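Local atomic coordinates of methylxanthine N3-demethylase NdmB (Pseudomonas putida, PDB entry 6ICL), a protein that removes the N3-methyl group of theobromine, caffeine and related methylxanthines as an iron-dependent Rieske oxygenase of bacterial caffeine degradation. Residues V173-S178 with F288-R293; D247-C252 with N259-L264; G204-P209 with L304-R309. All blocks are in the same frame, centred on the assembly; numbering follows the deposited sequence.

Interaction 1. Residues V173-S178 with F288-R293; sequences VIVADS and FMIIVR
The CG1 branch of Val-173 lies across the CG2 methyl of Ile-290 at 3.7 Å, a meeting of branched residues that suit extended strands. The segments run antiparallel, their axes at 171°. Ile-174 and Ile-291 form a hydrogen-bonded pair: Ile-174 N donates a hydrogen bond to Ile-291 O at 2.8 Å, and Ile-291 N donates one to Ile-174 O at 2.9 Å. A third bond, from Ala-176 N to Met-289 O, measures 3.0 Å; beyond it the strands part and water fills in. One water donates to both Ala-176 O and Met-289 O, while a second donates to Asp-177 O and accepts from Met-289 N. Ala-176 is small enough for its CB to sit 3.8 Å from Met-289 CE, where the bent methionine end (chi3 82°) brings that methyl. Further along, Ser-178 CB stands over one face of the Phe-288 ring, 3.9 Å from its centroid, in a CH-pi contact; the OG of Ser-178 is hydrogen-bonded to Arg-286. The extended chain of Arg-293 passes obliquely over Ile-174, with Arg-293 NH1 3.5 Å from Ile-174 CD1, on its way to salt bridges with Asp-296 and Asp-300. Val-173, Val-175 and Ile-290 turn one way, the latter two onto Ile-146. An antiparallel sheet whose other face packs on a helix, here 300-319 through Ile-174 and Met-289, fits the helix-grip fold of the catalytic domain of Rieske oxygenases.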
loop_
_atom_site.group_PDB
_atom_site.type_symbol
_atom_site.label_atom_id
_atom_site.label_comp_id
_atom_site.label_asym_id
_atom_site.label_seq_id
_atom_site.Cartn_x
_atom_site.Cartn_y
_atom_site.Cartn_z
ATOM N N VAL A 173 -14.396 23.047 -28.497
ATOM C CA VAL A 173 -15.018 22.049 -27.641
ATOM C C VAL A 173 -13.952 21.335 -26.809
ATOM O O VAL A 173 -12.832 21.088 -27.283
ATOM C CB VAL A 173 -15.822 21.049 -28.493
ATOM C CG1 VAL A 173 -16.510 19.980 -27.617
ATOM C CG2 VAL A 173 -16.827 21.787 -29.371
ATOM N N ILE A 174 -14.307 21.019 -25.557
ATOM C CA ILE A 174 -13.581 20.077 -24.702
ATOM C C ILE A 174 -14.551 18.966 -24.336
ATOM O O ILE A 174 -15.580 19.229 -23.703
ATOM C CB ILE A 174 -13.054 20.728 -23.415
ATOM C CG1 ILE A 174 -12.086 21.866 -23.690
ATOM C CG2 ILE A 174 -12.394 19.670 -22.522
ATOM C CD1 ILE A 174 -11.876 22.772 -22.464
ATOM N N VAL A 175 -14.236 17.738 -24.725
ATOM C CA VAL A 175 -14.944 16.554 -24.254
ATOM C C VAL A 175 -14.104 15.947 -23.129
ATOM O O VAL A 175 -13.031 15.377 -23.360
ATOM C CB VAL A 175 -15.192 15.545 -25.383
ATOM C CG1 VAL A 175 -16.025 14.363 -24.865
ATOM C CG2 VAL A 175 -15.890 16.229 -26.553
ATOM N N ALA A 176 -14.570 16.097 -21.902
ATOM C CA ALA A 176 -13.797 15.685 -20.742
ATOM C C ALA A 176 -13.808 14.166 -20.595
ATOM O O ALA A 176 -14.754 13.491 -21.014
ATOM C CB ALA A 176 -14.366 16.349 -19.482
ATOM N N ASP A 177 -12.740 13.619 -19.998
ATOM C CA ASP A 177 -12.813 12.239 -19.521
ATOM C C ASP A 177 -14.000 12.115 -18.575
ATOM O O ASP A 177 -14.329 13.052 -17.849
ATOM C CB ASP A 177 -11.535 11.816 -18.773
ATOM C CG ASP A 177 -10.363 11.489 -19.699
ATOM O OD1 ASP A 177 -10.527 11.333 -20.929
ATOM O OD2 ASP A 177 -9.253 11.363 -19.166
ATOM N N SER A 178 -14.648 10.963 -18.589
ATOM C CA SER A 178 -15.784 10.775 -17.691
ATOM C C SER A 178 -15.314 10.554 -16.245
ATOM O O SER A 178 -14.161 10.203 -15.983
ATOM C CB SER A 178 -16.618 9.593 -18.155
ATOM O OG SER A 178 -15.888 8.391 -17.941
ATOM N N PHE A 288 -20.409 12.648 -17.845
ATOM C CA PHE A 288 -19.779 13.115 -19.070
ATOM C C PHE A 288 -19.971 14.617 -19.160
ATOM O O PHE A 288 -21.109 15.093 -19.202
ATOM C CB PHE A 288 -20.403 12.411 -20.265
ATOM C CG PHE A 288 -20.127 10.958 -20.279
ATOM C CD1 PHE A 288 -20.887 10.087 -19.508
ATOM C CD2 PHE A 288 -19.074 10.454 -21.030
ATOM C CE1 PHE A 288 -20.626 8.753 -19.498
ATOM C CE2 PHE A 288 -18.810 9.095 -21.032
ATOM C CZ PHE A 288 -19.572 8.243 -20.257
ATOM N N MET A 289 -18.870 15.359 -19.173
ATOM C CA MET A 289 -18.918 16.808 -19.262
ATOM C C MET A 289 -18.347 17.275 -20.596
ATOM O O MET A 289 -17.333 16.738 -21.068
ATOM C CB MET A 289 -18.135 17.439 -18.112
ATOM C CG MET A 289 -18.084 18.947 -18.167
ATOM S SD MET A 289 -17.139 19.583 -16.782
ATOM C CE MET A 289 -15.488 19.381 -17.406
ATOM N N ILE A 290 -18.998 18.284 -21.197
ATOM C CA ILE A 290 -18.519 18.942 -22.412
ATOM C C ILE A 290 -18.574 20.449 -22.192
ATOM O O ILE A 290 -19.586 20.982 -21.718
ATOM C CB ILE A 290 -19.334 18.529 -23.654
ATOM C CG1 ILE A 290 -19.160 17.023 -23.888
ATOM C CG2 ILE A 290 -18.915 19.355 -24.897
ATOM C CD1 ILE A 290 -19.915 16.452 -25.091
ATOM N N ILE A 291 -17.475 21.129 -22.495
ATOM C CA ILE A 291 -17.385 22.583 -22.413
ATOM C C ILE A 291 -17.241 23.121 -23.830
ATOM O O ILE A 291 -16.357 22.679 -24.575
ATOM C CB ILE A 291 -16.194 23.015 -21.542
ATOM C CG1 ILE A 291 -16.257 22.338 -20.168
ATOM C CG2 ILE A 291 -16.142 24.528 -21.407
ATOM C CD1 ILE A 291 -14.998 22.551 -19.329
ATOM N N VAL A 292 -18.119 24.049 -24.211
ATOM C CA VAL A 292 -18.058 24.725 -25.503
ATOM C C VAL A 292 -17.911 26.209 -25.246
ATOM O O VAL A 292 -18.697 26.796 -24.489
ATOM C CB VAL A 292 -19.298 24.463 -26.367
ATOM C CG1 VAL A 292 -19.079 25.047 -27.787
ATOM C CG2 VAL A 292 -19.582 22.973 -26.419
ATOM N N ARG A 293 -16.892 26.806 -25.849
ATOM C CA ARG A 293 -16.582 28.199 -25.590
ATOM C C ARG A 293 -16.083 28.840 -26.875
ATOM O O ARG A 293 -15.628 28.156 -27.794
ATOM C CB ARG A 293 -15.536 28.344 -24.482
ATOM C CG ARG A 293 -14.089 28.111 -24.952
ATOM C CD ARG A 293 -13.186 27.912 -23.759
ATOM N NE ARG A 293 -11.752 27.978 -24.049
ATOM C CZ ARG A 293 -10.967 26.927 -24.291
ATOM N NH1 ARG A 293 -11.464 25.695 -24.329
ATOM N NH2 ARG A 293 -9.672 27.115 -24.515
HETATM O O HOH W 1 -17.417 13.819 -21.417
HETATM O O HOH W 2 -16.720 14.219 -17.624
#

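Interaction 2. Residues D247-C252 with N259-L264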
loop_
_atom_site.group_PDB
_atom_site.type_symbol
_atom_site.label_atom_id
_atom_site.label_comp_id
_atom_site.label_asym_id
_atom_site.label_seq_id
_atom_site.Cartn_x
_atom_site.Cartn_y
_atom_site.Cartn_z
ATOM N N ASP A 247 -27.491 35.319 -18.664
ATOM C CA ASP A 247 -28.668 34.463 -18.613
ATOM C C ASP A 247 -28.244 33.003 -18.660
ATOM O O ASP A 247 -27.209 32.664 -19.234
ATOM C CB ASP A 247 -29.621 34.734 -19.779
ATOM C CG ASP A 247 -30.433 36.004 -19.588
ATOM O OD1 ASP A 247 -30.812 36.304 -18.434
ATOM O OD2 ASP A 247 -30.689 36.694 -20.594
ATOM N N PHE A 248 -29.091 32.144 -18.096
ATOM C CA PHE A 248 -28.860 30.707 -17.999
ATOM C C PHE A 248 -30.033 30.000 -18.663
ATOM O O PHE A 248 -31.148 29.994 -18.131
ATOM C CB PHE A 248 -28.695 30.288 -16.540
ATOM C CG PHE A 248 -27.579 31.016 -15.832
ATOM C CD1 PHE A 248 -27.814 32.235 -15.196
ATOM C CD2 PHE A 248 -26.295 30.493 -15.818
ATOM C CE1 PHE A 248 -26.785 32.917 -14.563
ATOM C CE2 PHE A 248 -25.261 31.165 -15.190
ATOM C CZ PHE A 248 -25.500 32.375 -14.559
ATOM N N THR A 249 -29.784 29.413 -19.823
ATOM C CA THR A 249 -30.818 28.781 -20.624
ATOM C C THR A 249 -30.562 27.281 -20.648
ATOM O O THR A 249 -29.539 26.832 -21.177
ATOM C CB THR A 249 -30.817 29.365 -22.038
ATOM O OG1 THR A 249 -30.863 30.798 -21.958
ATOM C CG2 THR A 249 -32.002 28.869 -22.818
ATOM N N TYR A 250 -31.496 26.510 -20.098
ATOM C CA TYR A 250 -31.343 25.071 -19.939
ATOM C C TYR A 250 -32.218 24.329 -20.931
ATOM O O TYR A 250 -33.430 24.557 -20.990
ATOM C CB TYR A 250 -31.714 24.616 -18.531
ATOM C CG TYR A 250 -30.824 25.152 -17.439
ATOM C CD1 TYR A 250 -30.990 26.445 -16.967
ATOM C CD2 TYR A 250 -29.849 24.345 -16.843
ATOM C CE1 TYR A 250 -30.220 26.942 -15.960
ATOM C CE2 TYR A 250 -29.050 24.836 -15.831
ATOM C CZ TYR A 250 -29.245 26.148 -15.391
ATOM O OH TYR A 250 -28.474 26.695 -14.391
ATOM N N ARG A 251 -31.601 23.418 -21.681
ATOM C CA ARG A 251 -32.310 22.382 -22.412
ATOM C C ARG A 251 -31.787 21.051 -21.905
ATOM O O ARG A 251 -30.584 20.778 -21.996
ATOM C CB ARG A 251 -32.110 22.519 -23.921
ATOM C CG ARG A 251 -32.732 23.797 -24.505
ATOM C CD ARG A 251 -32.559 23.830 -26.020
ATOM N NE ARG A 251 -33.071 22.616 -26.660
ATOM C CZ ARG A 251 -33.085 22.435 -27.976
ATOM N NH1 ARG A 251 -32.616 23.393 -28.763
ATOM N NH2 ARG A 251 -33.573 21.319 -28.508
ATOM N N CYS A 252 -32.683 20.234 -21.362
ATOM C CA CYS A 252 -32.314 19.088 -20.537
ATOM C C CYS A 252 -32.987 17.848 -21.089
ATOM O O CYS A 252 -34.108 17.543 -20.668
ATOM C CB CYS A 252 -32.730 19.327 -19.081
ATOM S SG CYS A 252 -31.869 20.673 -18.269
ATOM N N ASN A 259 -27.986 20.789 -20.883
ATOM C CA ASN A 259 -27.254 21.721 -21.725
ATOM C C ASN A 259 -27.505 23.118 -21.168
ATOM O O ASN A 259 -28.634 23.623 -21.234
ATOM C CB ASN A 259 -27.695 21.603 -23.188
ATOM C CG ASN A 259 -26.882 22.486 -24.111
ATOM O OD1 ASN A 259 -25.862 22.054 -24.675
ATOM N ND2 ASN A 259 -27.312 23.737 -24.265
ATOM N N LEU A 260 -26.459 23.731 -20.589
ATOM C CA LEU A 260 -26.566 25.053 -19.987
ATOM C C LEU A 260 -25.890 26.062 -20.902
ATOM O O LEU A 260 -24.660 26.068 -21.038
ATOM C CB LEU A 260 -25.946 25.111 -18.594
ATOM C CG LEU A 260 -25.791 26.566 -18.115
ATOM C CD1 LEU A 260 -27.148 27.345 -18.126
ATOM C CD2 LEU A 260 -25.109 26.646 -16.737
ATOM N N GLU A 261 -26.692 26.938 -21.499
ATOM C CA GLU A 261 -26.163 28.051 -22.265
ATOM C C GLU A 261 -26.081 29.275 -21.365
ATOM O O GLU A 261 -27.090 29.704 -20.791
ATOM C CB GLU A 261 -27.037 28.337 -23.478
ATOM C CG GLU A 261 -26.627 29.615 -24.173
ATOM C CD GLU A 261 -27.710 30.134 -25.086
ATOM O OE1 GLU A 261 -27.749 29.709 -26.261
ATOM O OE2 GLU A 261 -28.532 30.936 -24.606
ATOM N N ILE A 262 -24.881 29.821 -21.213
ATOM C CA ILE A 262 -24.692 31.073 -20.494
ATOM C C ILE A 262 -24.446 32.161 -21.530
ATOM O O ILE A 262 -23.480 32.087 -22.298
ATOM C CB ILE A 262 -23.533 31.005 -19.494
ATOM C CG1 ILE A 262 -23.710 29.823 -18.526
ATOM C CG2 ILE A 262 -23.437 32.321 -18.739
ATOM C CD1 ILE A 262 -22.770 29.879 -17.340
ATOM N N LYS A 263 -25.330 33.154 -21.570
ATOM C CA LYS A 263 -25.192 34.307 -22.456
ATOM C C LYS A 263 -24.908 35.535 -21.602
ATOM O O LYS A 263 -25.711 35.886 -20.738
ATOM C CB LYS A 263 -26.453 34.495 -23.300
ATOM C CG LYS A 263 -26.350 35.584 -24.365
ATOM C CD LYS A 263 -27.668 35.702 -25.107
ATOM C CE LYS A 263 -27.730 36.960 -25.958
ATOM N NZ LYS A 263 -29.112 37.184 -26.477
ATOM N N LEU A 264 -23.754 36.159 -21.810
ATOM C CA LEU A 264 -23.410 37.343 -21.036
ATOM C C LEU A 264 -24.294 38.523 -21.441
ATOM O O LEU A 264 -24.655 38.675 -22.613
ATOM C CB LEU A 264 -21.937 37.710 -21.229
ATOM C CG LEU A 264 -20.873 36.872 -20.516
ATOM C CD1 LEU A 264 -21.258 36.624 -19.060
ATOM C CD2 LEU A 264 -20.614 35.559 -21.247
HETATM O O HOH W 3 -29.593 25.177 -23.440
HETATM O O HOH W 4 -28.721 31.897 -21.983
#
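Strands 246-253 and 257-264 make a beta hairpin inside the large antiparallel sheet of the catalytic domain, and the paired residues Tyr-250 and Leu-260, with Phe-248 and Ile-262, form its apolar side. Three hydrogen-bonded pairs hold the backbones, Asp-247 with Lys-263, Thr-249 with Glu-261 and Arg-251 with Asn-259; the straightest bond is Glu-261 N to Thr-249 O, 173° at the hydrogen. Leucine suits its place because two aromatic residues share one methyl: Leu-260 CD1 stands over a face of the Tyr-250 ring, 3.8 Å from its centroid, and also lies at the edge of the Phe-248 ring, close to the stem of that side chain, 3.7 Å from Phe-248 CB. With CG of Leu-260 opposite the backbone N (chi1 167°), the branched end leans toward the facing strand. Ile-262 runs alongside Phe-248, its CD1 reaching Phe-248 CE2 at 3.5 Å. Phe-228 stacks on Tyr-250, and Phe-195 meets Phe-248 edge-to-face. With a serine in place of Tyr-250, Leu-260 CD1 would probably lose the ring face it rests on, and Phe-228 its stacking partner. On the other side, one water accepts from Asn-259 ND2 at 2.8 Å and donates to Thr-249 O, also 2.8 Å, a carbonyl that already takes the Glu-261 amide. Asn-259 OD1 accepts from Ser-164 N, while Arg-251 pairs with Glu-225 and Glu-261 with Arg-270. The hairpin thus divides its chemistry: aliphatic and aromatic groups cluster on one face, while on the other Arg-251, Glu-261 and Asn-259 are matched by opposite charges, backbone or water, which probably limits the freedom of their polar ends.

Interaction 3. Residues G204-P209 with L304-R309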
loop_
_atom_site.group_PDB
_atom_site.type_symbol
_atom_site.label_atom_id
_atom_site.label_comp_id
_atom_site.label_asym_id
_atom_site.label_seq_id
_atom_site.Cartn_x
_atom_site.Cartn_y
_atom_site.Cartn_z
ATOM N N GLY A 204 -15.970 29.976 -1.977
ATOM C CA GLY A 204 -14.850 30.678 -2.569
ATOM C C GLY A 204 -14.606 30.410 -4.041
ATOM O O GLY A 204 -13.557 30.800 -4.566
ATOM N N THR A 205 -15.534 29.769 -4.734
ATOM C CA THR A 205 -15.294 29.351 -6.110
ATOM C C THR A 205 -16.319 29.879 -7.092
ATOM O O THR A 205 -15.954 30.275 -8.196
ATOM C CB THR A 205 -15.270 27.817 -6.190
ATOM O OG1 THR A 205 -14.235 27.330 -5.336
ATOM C CG2 THR A 205 -14.994 27.366 -7.593
ATOM N N LEU A 206 -17.596 29.863 -6.738
ATOM C CA LEU A 206 -18.668 30.252 -7.643
ATOM C C LEU A 206 -19.505 31.345 -6.986
ATOM O O LEU A 206 -19.913 31.212 -5.826
ATOM C CB LEU A 206 -19.547 29.049 -7.987
ATOM C CG LEU A 206 -18.908 27.930 -8.798
ATOM C CD1 LEU A 206 -19.909 26.816 -8.982
ATOM C CD2 LEU A 206 -18.473 28.466 -10.129
ATOM N N TYR A 207 -19.752 32.424 -7.720
ATOM C CA TYR A 207 -20.661 33.459 -7.248
ATOM C C TYR A 207 -22.098 33.021 -7.491
ATOM O O TYR A 207 -22.423 32.498 -8.561
ATOM C CB TYR A 207 -20.384 34.782 -7.967
ATOM C CG TYR A 207 -21.338 35.900 -7.609
ATOM C CD1 TYR A 207 -21.277 36.519 -6.360
ATOM C CD2 TYR A 207 -22.292 36.354 -8.523
ATOM C CE1 TYR A 207 -22.138 37.550 -6.028
ATOM C CE2 TYR A 207 -23.161 37.390 -8.198
ATOM C CZ TYR A 207 -23.076 37.984 -6.946
ATOM O OH TYR A 207 -23.928 39.014 -6.598
ATOM N N ASP A 208 -22.964 33.221 -6.491
ATOM C CA ASP A 208 -24.379 32.903 -6.653
ATOM C C ASP A 208 -25.111 34.136 -7.163
ATOM O O ASP A 208 -25.244 35.123 -6.422
ATOM C CB ASP A 208 -24.990 32.419 -5.340
ATOM C CG ASP A 208 -26.451 31.986 -5.490
ATOM O OD1 ASP A 208 -26.977 31.970 -6.627
ATOM O OD2 ASP A 208 -27.078 31.645 -4.463
ATOM N N PRO A 209 -25.610 34.137 -8.405
ATOM C CA PRO A 209 -26.331 35.306 -8.919
ATOM C C PRO A 209 -27.777 35.418 -8.452
ATOM O O PRO A 209 -28.468 36.350 -8.881
ATOM C CB PRO A 209 -26.264 35.103 -10.439
ATOM C CG PRO A 209 -26.217 33.619 -10.602
ATOM C CD PRO A 209 -25.442 33.086 -9.424
ATOM N N LEU A 304 -10.817 22.936 -17.791
ATOM C CA LEU A 304 -11.051 21.632 -17.188
ATOM C C LEU A 304 -10.733 21.651 -15.702
ATOM O O LEU A 304 -11.487 21.091 -14.896
ATOM C CB LEU A 304 -10.188 20.576 -17.873
ATOM C CG LEU A 304 -10.767 19.335 -18.530
ATOM C CD1 LEU A 304 -12.256 19.399 -18.677
ATOM C CD2 LEU A 304 -10.099 19.210 -19.889
ATOM N N ALA A 305 -9.579 22.221 -15.330
ATOM C CA ALA A 305 -9.200 22.219 -13.925
ATOM C C ALA A 305 -10.170 23.036 -13.091
ATOM O O ALA A 305 -10.412 22.694 -11.933
ATOM C CB ALA A 305 -7.782 22.747 -13.738
ATOM N N PHE A 306 -10.718 24.121 -13.637
ATOM C CA PHE A 306 -11.679 24.875 -12.845
ATOM C C PHE A 306 -12.929 24.049 -12.604
ATOM O O PHE A 306 -13.425 23.993 -11.479
ATOM C CB PHE A 306 -12.034 26.201 -13.511
ATOM C CG PHE A 306 -13.071 26.972 -12.749
ATOM C CD1 PHE A 306 -12.734 27.627 -11.589
ATOM C CD2 PHE A 306 -14.394 26.980 -13.160
ATOM C CE1 PHE A 306 -13.688 28.311 -10.869
ATOM C CE2 PHE A 306 -15.350 27.660 -12.451
ATOM C CZ PHE A 306 -14.999 28.327 -11.309
ATOM N N GLN A 307 -13.424 23.353 -13.639
ATOM C CA GLN A 307 -14.599 22.510 -13.450
ATOM C C GLN A 307 -14.303 21.360 -12.496
ATOM O O GLN A 307 -15.169 20.976 -11.699
ATOM C CB GLN A 307 -15.111 21.986 -14.799
ATOM C CG GLN A 307 -15.614 23.068 -15.724
ATOM C CD GLN A 307 -16.810 23.808 -15.139
ATOM O OE1 GLN A 307 -17.609 23.241 -14.384
ATOM N NE2 GLN A 307 -16.922 25.086 -15.469
ATOM N N LYS A 308 -13.093 20.799 -12.544
ATOM C CA LYS A 308 -12.755 19.766 -11.568
ATOM C C LYS A 308 -12.774 20.321 -10.146
ATOM O O LYS A 308 -13.222 19.650 -9.213
ATOM C CB LYS A 308 -11.390 19.150 -11.874
ATOM C CG LYS A 308 -10.968 18.143 -10.820
ATOM C CD LYS A 308 -9.622 17.482 -11.112
ATOM C CE LYS A 308 -9.138 16.702 -9.884
ATOM N NZ LYS A 308 -10.140 15.685 -9.481
ATOM N N ARG A 309 -12.269 21.538 -9.957
ATOM C CA ARG A 309 -12.315 22.143 -8.630
ATOM C C ARG A 309 -13.753 22.242 -8.111
ATOM O O ARG A 309 -14.035 21.913 -6.954
ATOM C CB ARG A 309 -11.657 23.517 -8.682
ATOM C CG ARG A 309 -11.715 24.276 -7.374
ATOM C CD ARG A 309 -11.075 25.640 -7.548
ATOM N NE ARG A 309 -11.151 26.434 -6.322
ATOM C CZ ARG A 309 -10.860 27.729 -6.257
ATOM N NH1 ARG A 309 -10.471 28.379 -7.350
ATOM N NH2 ARG A 309 -10.971 28.378 -5.103
#
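Phe-306, on helix 300-319 of the helix-grip catalytic domain, is the first residue of 304-309 to meet the loop 204-209, its neighbour Ala-305 packing on Ala-51 of the second subunit. With CG anti to the backbone N (chi1 177°), the Phe-306 ring swings out from the helix to the loop. Leu-206 CD2 touches the ring's edge near its plane, 3.7 Å from Phe-306 CZ, and the carbonyl oxygen Thr-205 O is likewise in plane at the edge, 3.8 Å from Phe-306 CZ. Thr-205 CG2 comes in obliquely, 3.7 Å from Phe-306 CE1, so both branches of the threonine are used: methyl for the ring, hydroxyl for polar company. The Leu-206 side chain also lies about 5 Å from the iron(III) ion bound by His-197, His-202 and Asp-314; the loop follows the two histidines and the helix carries the aspartate. Lys-308 turns to Asp-312, one helix turn on. Arg-309, three residues after Phe-306 and therefore on much the same side of the helix, stretches fully extended past Thr-205. Thr-205 OG1 sits over one face of the Arg-309 guanidinium, 3.4 Å from Arg-309 NE, but at a poor angle for a hydrogen bond; that hydroxyl bonds Glu-313 instead. Arg-309 NH2 also comes 3.6 Å from the carbonyl oxygen Gly-204 O.

In the fold
From the N terminus the chain lays down 173-178, part of the outermost strand of the sheet within this chain, then the loop 204-209 close to the iron, before building the hairpin of interaction 2, which closes the shortest loop. The returning strand 288-293 closes interaction 1, and helix 300-319, next in the chain, closes interaction 3 on the earlier loop. Interaction 2 is therefore nested inside both others, whereas interactions 1 and 3 cross. Interactions 1 and 2 belong to one sheet without touching. Helix and sheet join where Leu-304 meets Met-289 and Ile-174, and Pro-209 lies near Phe-248, linking the loop to the hairpin.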